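PDB 4E6F: uncharacterized protein from Bacteroides ovatus, which is of unknown function, belongs to the DUF4468 family and has a TBP-like fold, a curled antiparallel sheet packed against helices. Local coordinates for residues Val25-Glu30 against Lys154-Ala159; Thr46-Glu51 against Asp160-Asp165; Lys134-Lys139 against Lys150-Thr155. All blocks are in the same frame, centred on the assembly; numbering follows the deposited sequence. Where two conformers were deposited one is given.

Interaction 1 of 3, residues Val25-Glu30 against Lys154-Ala159; sequences VVFSKE and KTVDFA. With NO3 (nitrate ion), chain C.
Phe27 of strand 24-32 lies opposite Ala159 of helix 149-169, where the two segment axes come within 9.9 Å of each other and their chain directions differ by 31°. This is strand-on-helix packing in the TBP-like fold of the DUF4468 family, in which the long C-terminal helix rests on a curled antiparallel sheet. The contact is apolar and buried. One ring carries all of it on the strand side. The chi1 of Phe27 is -65°, which sets CG beside the backbone N and turns the ring to the helix. Three helix residues meet the ring from different directions. Ala159 CB sits over one face, 4.0 Å from the Phe27 ring centroid and 27° off the ring normal, a CH-pi contact. The methyl is so short that the backbone can come close: the CA atoms of Phe27 and Ala159 are 6.7 Å apart. Val156 CG2 comes to the ring edge, 4.0 Å from Phe27 CE2. Thr155 CG2 approaches obliquely and is 3.7 Å from Phe27 CE1. Thr155 turns this methyl to the ring, while its OG1 bonds to Trp151 O within the helix. Ile115 and Phe163 also touch the Phe27 side chain. The Phe27 backbone pairs with Leu112 of strand 107-119, which fixes it in the sheet. On the same helix Lys154 holds a nitrate ion, probably from the crystallisation liquor: its chain bends at chi2 and chi4, and Lys154 NZ donates to nitrate O2 at 2.8 Å and weakly to O3 at 3.2 Å.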
loop_
_atom_site.group_PDB
_atom_site.type_symbol
_atom_site.label_atom_id
_atom_site.label_comp_id
_atom_site.label_asym_id
_atom_site.label_seq_id
_atom_site.Cartn_x
_atom_site.Cartn_y
_atom_site.Cartn_z
ATOM N N VAL A 25 -8.023 7.418 -3.269
ATOM C CA VAL A 25 -7.066 6.406 -3.711
ATOM C C VAL A 25 -7.145 5.209 -2.779
ATOM O O VAL A 25 -6.967 5.346 -1.555
ATOM C CB VAL A 25 -5.633 6.971 -3.798
ATOM C CG1 VAL A 25 -4.611 5.846 -4.025
ATOM C CG2 VAL A 25 -5.548 8.008 -4.911
ATOM N N VAL A 26 -7.396 4.025 -3.353
ATOM C CA VAL A 26 -7.436 2.793 -2.582
ATOM C C VAL A 26 -6.739 1.708 -3.388
ATOM O O VAL A 26 -7.268 1.310 -4.429
ATOM C CB VAL A 26 -8.883 2.356 -2.240
ATOM C CG1 VAL A 26 -8.888 1.057 -1.420
ATOM C CG2 VAL A 26 -9.647 3.458 -1.499
ATOM N N PHE A 27 -5.580 1.229 -2.939
ATOM C CA PHE A 27 -4.965 0.067 -3.599
ATOM C C PHE A 27 -5.607 -1.164 -2.999
ATOM O O PHE A 27 -5.880 -1.172 -1.801
ATOM C CB PHE A 27 -3.442 0.044 -3.377
ATOM C CG PHE A 27 -2.696 1.191 -4.010
ATOM C CD1 PHE A 27 -2.484 2.373 -3.311
ATOM C CD2 PHE A 27 -2.205 1.089 -5.310
ATOM C CE1 PHE A 27 -1.780 3.441 -3.894
ATOM C CE2 PHE A 27 -1.499 2.162 -5.897
ATOM C CZ PHE A 27 -1.296 3.327 -5.184
ATOM N N SER A 28 -5.879 -2.181 -3.793
ATOM C CA SER A 28 -6.512 -3.364 -3.218
ATOM C C SER A 28 -6.075 -4.641 -3.910
ATOM O O SER A 28 -5.674 -4.640 -5.086
ATOM C CB SER A 28 -8.029 -3.253 -3.269
ATOM O OG SER A 28 -8.489 -3.217 -4.606
ATOM N N LYS A 29 -6.175 -5.736 -3.164
ATOM C CA LYS A 29 -5.898 -7.055 -3.701
ATOM C C LYS A 29 -6.755 -8.042 -2.988
ATOM O O LYS A 29 -6.887 -8.003 -1.748
ATOM C CB LYS A 29 -4.413 -7.437 -3.570
ATOM C CG LYS A 29 -4.006 -8.738 -4.318
ATOM C CD LYS A 29 -3.757 -8.508 -5.783
ATOM C CE LYS A 29 -2.395 -7.925 -6.053
ATOM N NZ LYS A 29 -2.235 -7.536 -7.476
ATOM N N GLU A 30 -7.347 -8.938 -3.776
ATOM C CA GLU A 30 -8.134 -10.025 -3.233
ATOM C C GLU A 30 -7.283 -11.276 -3.211
ATOM O O GLU A 30 -6.459 -11.496 -4.134
ATOM C CB GLU A 30 -9.401 -10.300 -4.055
ATOM C CG GLU A 30 -10.480 -9.239 -3.948
ATOM C CD GLU A 30 -11.685 -9.445 -4.849
ATOM O OE1 GLU A 30 -11.569 -10.179 -5.857
ATOM O OE2 GLU A 30 -12.747 -8.851 -4.553
ATOM N N LYS A 154 6.959 4.850 -6.692
ATOM C CA LYS A 154 7.314 4.317 -5.379
ATOM C C LYS A 154 6.075 3.958 -4.562
ATOM O O LYS A 154 6.151 3.005 -3.776
ATOM C CB LYS A 154 8.272 5.259 -4.629
ATOM C CG LYS A 154 9.633 5.409 -5.340
ATOM C CD LYS A 154 10.382 4.102 -5.504
ATOM C CE LYS A 154 11.807 4.291 -5.974
ATOM N NZ LYS A 154 11.930 4.257 -7.459
ATOM N N THR A 155 4.941 4.660 -4.764
ATOM C CA THR A 155 3.726 4.289 -4.015
ATOM C C THR A 155 3.143 2.981 -4.585
ATOM O O THR A 155 2.742 2.094 -3.822
ATOM C CB THR A 155 2.678 5.409 -4.000
ATOM O OG1 THR A 155 3.308 6.602 -3.514
ATOM C CG2 THR A 155 1.477 5.062 -3.086
ATOM N N VAL A 156 3.108 2.850 -5.917
ATOM C CA VAL A 156 2.639 1.601 -6.544
ATOM C C VAL A 156 3.555 0.436 -6.093
ATOM O O VAL A 156 3.039 -0.635 -5.741
ATOM C CB VAL A 156 2.539 1.721 -8.098
ATOM C CG1 VAL A 156 2.309 0.345 -8.760
ATOM C CG2 VAL A 156 1.429 2.697 -8.501
ATOM N N ASP A 157 4.895 0.630 -6.096
ATOM C CA ASP A 157 5.822 -0.422 -5.640
ATOM C C ASP A 157 5.543 -0.789 -4.183
ATOM O O ASP A 157 5.605 -1.972 -3.833
ATOM C CB ASP A 157 7.288 0.010 -5.778
ATOM C CG ASP A 157 7.756 0.186 -7.214
ATOM O OD1 ASP A 157 7.010 -0.207 -8.137
ATOM O OD2 ASP A 157 8.868 0.733 -7.411
ATOM N N PHE A 158 5.281 0.229 -3.344
ATOM C CA PHE A 158 4.983 0.019 -1.938
ATOM C C PHE A 158 3.730 -0.869 -1.772
ATOM O O PHE A 158 3.732 -1.812 -0.971
ATOM C CB PHE A 158 4.775 1.385 -1.272
ATOM C CG PHE A 158 4.403 1.290 0.180
ATOM C CD1 PHE A 158 5.385 1.225 1.157
ATOM C CD2 PHE A 158 3.069 1.265 0.571
ATOM C CE1 PHE A 158 5.047 1.127 2.506
ATOM C CE2 PHE A 158 2.724 1.144 1.928
ATOM C CZ PHE A 158 3.720 1.067 2.880
ATOM N N ALA A 159 2.667 -0.564 -2.525
ATOM C CA ALA A 159 1.441 -1.361 -2.475
ATOM C C ALA A 159 1.712 -2.789 -2.976
ATOM O O ALA A 159 1.286 -3.764 -2.325
ATOM C CB ALA A 159 0.350 -0.707 -3.309
HETATM N N NO3 C . 11.792 7.306 -8.967
HETATM O O1 NO3 C . 12.013 8.200 -9.770
HETATM O O2 NO3 C . 11.153 6.315 -9.238
HETATM O O3 NO3 C . 12.264 7.445 -7.730
#

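Interaction 2 of 3, residues Thr46-Glu51 against Asp160-Asp165; sequences TKWMDE and DDMFMD
Trp48 and Asp165 link two helices through a single hydrogen bond, with a small apolar patch beside it. Helix 38-54 supplies the tryptophan and helix 149-169 the carboxylate. Both helices lie on the same face of the sheet, and Met49 and Met162 both touch Ile99 of strand 90-104. The helix backbones are not tightly packed here: the CA atoms of Trp48 and Asp165 are 8.6 Å apart, and the indole spans the gap. Its CG stands anti to the backbone N (chi1 168°), which directs the ring at the partner helix. Trp48 NE1 donates to Asp165 OD2 at 2.8 Å. The bond is nearly straight, 167° at the hydrogen. The oxygen lies close to the indole plane, so the N-H points squarely at it. On the acceptor side, OD2 is met on its anti side, 25° out of the carboxylate plane. The buried indole N-H is thereby satisfied. Asp165 OD1 makes a salt bridge to Arg176, which also pairs with Asp161 and would help to fix the rotation of the carboxylate. Farther along the indole, Met162, a selenomethionine, packs at the ring edge with its CG 4.0 Å from Trp48 CH2. Val166 and Ala169 add further contacts to the tryptophan. Two helices lying on one face of a curved antiparallel sheet are an arrangement typical of the TBP-like fold.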
loop_
_atom_site.group_PDB
_atom_site.type_symbol
_atom_site.label_atom_id
_atom_site.label_comp_id
_atom_site.label_asym_id
_atom_site.label_seq_id
_atom_site.Cartn_x
_atom_site.Cartn_y
_atom_site.Cartn_z
ATOM N N THR A 46 -4.405 -11.026 11.433
ATOM C CA THR A 46 -4.083 -10.209 12.613
ATOM C C THR A 46 -2.595 -10.375 12.930
ATOM O O THR A 46 -1.922 -9.362 13.188
ATOM C CB THR A 46 -4.973 -10.517 13.826
ATOM O OG1 THR A 46 -4.935 -11.908 14.100
ATOM C CG2 THR A 46 -6.401 -10.041 13.652
ATOM N N LYS A 47 -2.064 -11.626 12.879
ATOM C CA LYS A 47 -0.647 -11.861 13.141
ATOM C C LYS A 47 0.202 -11.156 12.085
ATOM O O LYS A 47 1.186 -10.499 12.420
ATOM C CB LYS A 47 -0.333 -13.368 13.179
ATOM C CG LYS A 47 -0.785 -14.050 14.462
ATOM N N TRP A 48 -0.186 -11.259 10.810
ATOM C CA TRP A 48 0.580 -10.596 9.757
ATOM C C TRP A 48 0.599 -9.077 9.967
ATOM O O TRP A 48 1.675 -8.459 9.939
ATOM C CB TRP A 48 0.028 -10.915 8.357
ATOM C CG TRP A 48 0.619 -10.015 7.306
ATOM C CD1 TRP A 48 1.881 -10.080 6.793
ATOM C CD2 TRP A 48 0.036 -8.805 6.789
ATOM N NE1 TRP A 48 2.124 -8.996 5.985
ATOM C CE2 TRP A 48 1.004 -8.196 5.960
ATOM C CE3 TRP A 48 -1.227 -8.195 6.926
ATOM C CZ2 TRP A 48 0.763 -6.997 5.282
ATOM C CZ3 TRP A 48 -1.466 -6.996 6.259
ATOM C CH2 TRP A 48 -0.469 -6.397 5.472
HETATM N N MSE A 49 -0.583 -8.473 10.148
HETATM C CA MSE A 49 -0.607 -7.025 10.265
HETATM C C MSE A 49 0.138 -6.553 11.511
HETATM O O MSE A 49 0.827 -5.542 11.459
HETATM C CB MSE A 49 -2.029 -6.462 10.249
HETATM C CG MSE A 49 -1.982 -4.967 9.944
HETATM SE SE MSE A 49 -3.671 -4.067 10.210
HETATM C CE MSE A 49 -4.665 -4.963 8.813
ATOM N N ASP A 50 0.007 -7.305 12.620
ATOM C CA ASP A 50 0.711 -6.942 13.848
ATOM C C ASP A 50 2.225 -6.911 13.606
ATOM O O ASP A 50 2.881 -5.925 13.927
ATOM C CB ASP A 50 0.360 -7.934 14.967
ATOM C CG ASP A 50 0.917 -7.570 16.322
ATOM O OD1 ASP A 50 1.080 -6.364 16.591
ATOM O OD2 ASP A 50 1.150 -8.485 17.123
ATOM N N GLU A 51 2.773 -7.984 13.007
ATOM C CA GLU A 51 4.206 -8.049 12.742
ATOM C C GLU A 51 4.635 -7.035 11.685
ATOM O O GLU A 51 5.676 -6.387 11.836
ATOM C CB GLU A 51 4.614 -9.470 12.319
ATOM C CG GLU A 51 4.503 -10.493 13.443
ATOM C CD GLU A 51 5.330 -10.235 14.691
ATOM O OE1 GLU A 51 6.502 -9.811 14.564
ATOM O OE2 GLU A 51 4.800 -10.454 15.803
ATOM N N ASP A 160 2.433 -2.935 -4.119
ATOM C CA ASP A 160 2.771 -4.260 -4.629
ATOM C C ASP A 160 3.561 -5.067 -3.607
ATOM O O ASP A 160 3.337 -6.284 -3.464
ATOM C CB ASP A 160 3.585 -4.148 -5.918
ATOM C CG ASP A 160 2.776 -3.704 -7.113
ATOM O OD1 ASP A 160 1.523 -3.824 -7.062
ATOM O OD2 ASP A 160 3.398 -3.348 -8.153
ATOM N N ASP A 161 4.477 -4.394 -2.891
ATOM C CA ASP A 161 5.281 -5.065 -1.873
ATOM C C ASP A 161 4.389 -5.594 -0.745
ATOM O O ASP A 161 4.590 -6.716 -0.260
ATOM C CB ASP A 161 6.346 -4.123 -1.312
ATOM C CG ASP A 161 7.361 -4.840 -0.450
ATOM O OD1 ASP A 161 7.917 -5.873 -0.914
ATOM O OD2 ASP A 161 7.520 -4.446 0.715
HETATM N N MSE A 162 3.408 -4.794 -0.353
HETATM C CA MSE A 162 2.487 -5.185 0.708
HETATM C C MSE A 162 1.656 -6.385 0.304
HETATM O O MSE A 162 1.466 -7.303 1.107
HETATM C CB MSE A 162 1.562 -4.034 1.059
HETATM C CG MSE A 162 0.640 -4.387 2.218
HETATM SE SE MSE A 162 -0.259 -2.835 2.894
HETATM C CE MSE A 162 1.237 -1.951 3.716
ATOM N N PHE A 163 1.153 -6.381 -0.944
ATOM C CA PHE A 163 0.317 -7.474 -1.414
ATOM C C PHE A 163 1.133 -8.762 -1.548
ATOM O O PHE A 163 0.604 -9.844 -1.278
ATOM C CB PHE A 163 -0.403 -7.097 -2.705
ATOM C CG PHE A 163 -1.328 -5.909 -2.515
ATOM C CD1 PHE A 163 -2.081 -5.767 -1.341
ATOM C CD2 PHE A 163 -1.478 -4.954 -3.513
ATOM C CE1 PHE A 163 -2.933 -4.672 -1.160
ATOM C CE2 PHE A 163 -2.329 -3.853 -3.323
ATOM C CZ PHE A 163 -3.046 -3.722 -2.152
HETATM N N MSE A 164 2.420 -8.652 -1.917
HETATM C CA MSE A 164 3.300 -9.814 -1.935
HETATM C C MSE A 164 3.503 -10.345 -0.493
HETATM O O MSE A 164 3.456 -11.562 -0.264
HETATM C CB MSE A 164 4.660 -9.466 -2.583
HETATM C CG MSE A 164 5.696 -10.609 -2.517
HETATM SE SE MSE A 164 5.159 -12.284 -3.401
HETATM C CE MSE A 164 5.005 -11.611 -5.235
ATOM N N ASP A 165 3.683 -9.417 0.483
ATOM C CA ASP A 165 3.865 -9.787 1.871
ATOM C C ASP A 165 2.675 -10.602 2.372
ATOM O O ASP A 165 2.855 -11.597 3.081
ATOM C CB ASP A 165 4.038 -8.529 2.724
ATOM C CG ASP A 165 5.050 -8.718 3.813
ATOM O OD1 ASP A 165 6.214 -9.076 3.489
ATOM O OD2 ASP A 165 4.680 -8.563 4.988
#

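Interaction 3 of 3, residues Lys134-Lys139 against Lys150-Thr155; sequences KYALNK and KWRRKT. With NO3 (nitrate ion), chain C.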
loop_
_atom_site.group_PDB
_atom_site.type_symbol
_atom_site.label_atom_id
_atom_site.label_comp_id
_atom_site.label_asym_id
_atom_site.label_seq_id
_atom_site.Cartn_x
_atom_site.Cartn_y
_atom_site.Cartn_z
ATOM N N LYS A 134 -5.300 11.710 -13.114
ATOM C CA LYS A 134 -5.593 13.109 -13.433
ATOM C C LYS A 134 -4.341 13.982 -13.344
ATOM O O LYS A 134 -4.138 14.860 -14.192
ATOM C CB LYS A 134 -6.689 13.639 -12.477
ATOM C CG LYS A 134 -7.189 15.045 -12.788
ATOM C CD LYS A 134 -8.165 15.504 -11.710
ATOM C CE LYS A 134 -8.473 16.978 -11.801
ATOM N NZ LYS A 134 -9.427 17.396 -10.743
ATOM N N TYR A 135 -3.503 13.754 -12.319
ATOM C CA TYR A 135 -2.305 14.574 -12.123
ATOM C C TYR A 135 -1.016 13.928 -12.599
ATOM O O TYR A 135 -0.117 14.650 -13.026
ATOM C CB TYR A 135 -2.149 14.905 -10.628
ATOM C CG TYR A 135 -3.322 15.703 -10.109
ATOM C CD1 TYR A 135 -3.440 17.064 -10.385
ATOM C CD2 TYR A 135 -4.346 15.090 -9.393
ATOM C CE1 TYR A 135 -4.552 17.792 -9.966
ATOM C CE2 TYR A 135 -5.463 15.809 -8.967
ATOM C CZ TYR A 135 -5.552 17.163 -9.243
ATOM O OH TYR A 135 -6.647 17.879 -8.827
ATOM N N ALA A 136 -0.915 12.589 -12.506
ATOM C CA ALA A 136 0.348 11.878 -12.676
ATOM C C ALA A 136 0.541 11.134 -14.000
ATOM O O ALA A 136 1.616 10.570 -14.213
ATOM C CB ALA A 136 0.543 10.916 -11.516
ATOM N N LEU A 137 -0.466 11.113 -14.864
ATOM C CA LEU A 137 -0.314 10.541 -16.203
ATOM C C LEU A 137 -0.499 11.638 -17.201
ATOM O O LEU A 137 -1.276 12.578 -16.956
ATOM C CB LEU A 137 -1.308 9.404 -16.504
ATOM C CG LEU A 137 -1.176 8.135 -15.697
ATOM C CD1 LEU A 137 -2.165 7.099 -16.215
ATOM C CD2 LEU A 137 0.245 7.581 -15.736
ATOM N N ASN A 138 0.174 11.522 -18.349
ATOM C CA ASN A 138 -0.051 12.491 -19.414
ATOM C C ASN A 138 -1.493 12.278 -19.968
ATOM O O ASN A 138 -2.176 11.322 -19.564
ATOM C CB ASN A 138 1.040 12.400 -20.501
ATOM C CG ASN A 138 1.148 11.055 -21.204
ATOM O OD1 ASN A 138 0.383 10.100 -20.938
ATOM N ND2 ASN A 138 2.134 10.953 -22.098
ATOM N N LYS A 139 -1.965 13.183 -20.828
ATOM C CA LYS A 139 -3.318 13.151 -21.407
ATOM C C LYS A 139 -3.659 11.781 -22.036
ATOM O O LYS A 139 -4.743 11.260 -21.773
ATOM C CB LYS A 139 -3.473 14.261 -22.462
ATOM N N LYS A 150 8.281 9.842 -9.489
ATOM C CA LYS A 150 8.855 9.185 -8.308
ATOM C C LYS A 150 7.769 8.862 -7.291
ATOM O O LYS A 150 7.814 7.807 -6.669
ATOM C CB LYS A 150 9.983 10.018 -7.676
ATOM C CG LYS A 150 9.553 11.335 -7.015
ATOM C CD LYS A 150 10.801 12.125 -6.613
ATOM C CE LYS A 150 10.391 13.319 -5.774
ATOM N NZ LYS A 150 11.560 14.216 -5.473
ATOM N N TRP A 151 6.785 9.757 -7.139
ATOM C CA TRP A 151 5.673 9.561 -6.217
ATOM C C TRP A 151 4.804 8.382 -6.638
ATOM O O TRP A 151 4.487 7.522 -5.815
ATOM C CB TRP A 151 4.816 10.833 -6.165
ATOM C CG TRP A 151 5.592 12.018 -5.679
ATOM C CD1 TRP A 151 6.280 12.920 -6.437
ATOM C CD2 TRP A 151 5.830 12.370 -4.316
ATOM N NE1 TRP A 151 6.910 13.836 -5.626
ATOM C CE2 TRP A 151 6.652 13.519 -4.315
ATOM C CE3 TRP A 151 5.380 11.863 -3.088
ATOM C CZ2 TRP A 151 7.056 14.150 -3.126
ATOM C CZ3 TRP A 151 5.784 12.472 -1.914
ATOM C CH2 TRP A 151 6.625 13.599 -1.937
ATOM N N ARG A 152 4.418 8.347 -7.913
ATOM C CA ARG A 152 3.534 7.295 -8.400
ATOM C C ARG A 152 4.260 5.934 -8.446
ATOM O O ARG A 152 3.707 4.929 -7.974
ATOM C CB ARG A 152 2.972 7.680 -9.763
ATOM C CG ARG A 152 2.039 6.599 -10.335
ATOM C CD ARG A 152 0.993 7.223 -11.240
ATOM N NE ARG A 152 0.257 6.219 -12.030
ATOM C CZ ARG A 152 -1.033 6.309 -12.336
ATOM N NH1 ARG A 152 -1.783 7.269 -11.811
ATOM N NH2 ARG A 152 -1.598 5.400 -13.119
ATOM N N ARG A 153 5.495 5.886 -8.994
ATOM C CA ARG A 153 6.216 4.613 -9.010
ATOM C C ARG A 153 6.413 4.037 -7.611
ATOM O O ARG A 153 6.175 2.842 -7.397
ATOM C CB ARG A 153 7.619 4.781 -9.619
ATOM C CG ARG A 153 7.648 4.961 -11.110
ATOM C CD ARG A 153 9.060 4.710 -11.635
ATOM N NE ARG A 153 9.226 5.269 -12.975
ATOM C CZ ARG A 153 9.750 6.464 -13.251
ATOM N NH1 ARG A 153 10.233 7.231 -12.278
ATOM N NH2 ARG A 153 9.830 6.883 -14.506
ATOM N N LYS A 154 6.959 4.850 -6.692
ATOM C CA LYS A 154 7.314 4.317 -5.379
ATOM C C LYS A 154 6.075 3.958 -4.562
ATOM O O LYS A 154 6.151 3.005 -3.776
ATOM C CB LYS A 154 8.272 5.259 -4.629
ATOM C CG LYS A 154 9.633 5.409 -5.340
ATOM C CD LYS A 154 10.382 4.102 -5.504
ATOM C CE LYS A 154 11.807 4.291 -5.974
ATOM N NZ LYS A 154 11.930 4.257 -7.459
ATOM N N THR A 155 4.941 4.660 -4.764
ATOM C CA THR A 155 3.726 4.289 -4.015
ATOM C C THR A 155 3.143 2.981 -4.585
ATOM O O THR A 155 2.742 2.094 -3.822
ATOM C CB THR A 155 2.678 5.409 -4.000
ATOM O OG1 THR A 155 3.308 6.602 -3.514
ATOM C CG2 THR A 155 1.477 5.062 -3.086
HETATM N N NO3 C . 11.792 7.306 -8.967
HETATM O O1 NO3 C . 12.013 8.200 -9.770
HETATM O O2 NO3 C . 11.153 6.315 -9.238
HETATM O O3 NO3 C . 12.264 7.445 -7.730
#
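Arg152 NH1, part of the guanidinium that Leu137 covers, is gripped twice: by a salt bridge to Asp133 OD1 and by a hydrogen bond to Ile131 O. Arg152 NE donates to Tyr13 O. The group is buried, and these bonds probably fix its orientation against Leu137. Leu137 CG stands 3.7 Å above one face, offset toward the rim. Its CD1 reaches to 3.6 Å from Arg152 NH2. Ala136 CB touches the aliphatic part, 3.7 Å from Arg152 CD. Arg152 sets CG anti to its backbone N (chi1 179°) and stays extended to NE, which carries the charge out from the helix. The contact thus ties the end of the short helix 133-136 to the start of helix 149-169, the long C-terminal helix of this TBP-like fold. A leucine in place of Arg152 would probably leave Asp133 without its charged mate and the carbonyls of Tyr13 and Ile131 without their donor. On another side of the helix, Arg153 meets the nitrate with its guanidinium edge, and NH1 donates weakly to nitrate O2 at 3.3 Å. Within that helix Trp151 O also accepts from Thr155 N at 3.1 Å, which reaches it from the face opposite to the threonine hydroxyl.

How the interactions relate
All three contacts use helix 149-169. Along it they come in the order interaction 3, interaction 1, interaction 2. Interactions 1 and 3 share Lys154 and Thr155, have centres 13 Å apart and both reach the nitrate. Interactions 1 and 2 have centres 12 Å apart and touch through Phe163, which packs on Lys29 of the strand. Interactions 2 and 3 are 24 Å apart between centres and lie on opposite sides of the chain's centre. Strand 24-32 and helix 38-54 lie over 100 residues before their partner segments; 134-139 ends only 11 residues before its own. The C-terminal helix thus acts as a spine that links sheet, second helix and the loop region in one domain.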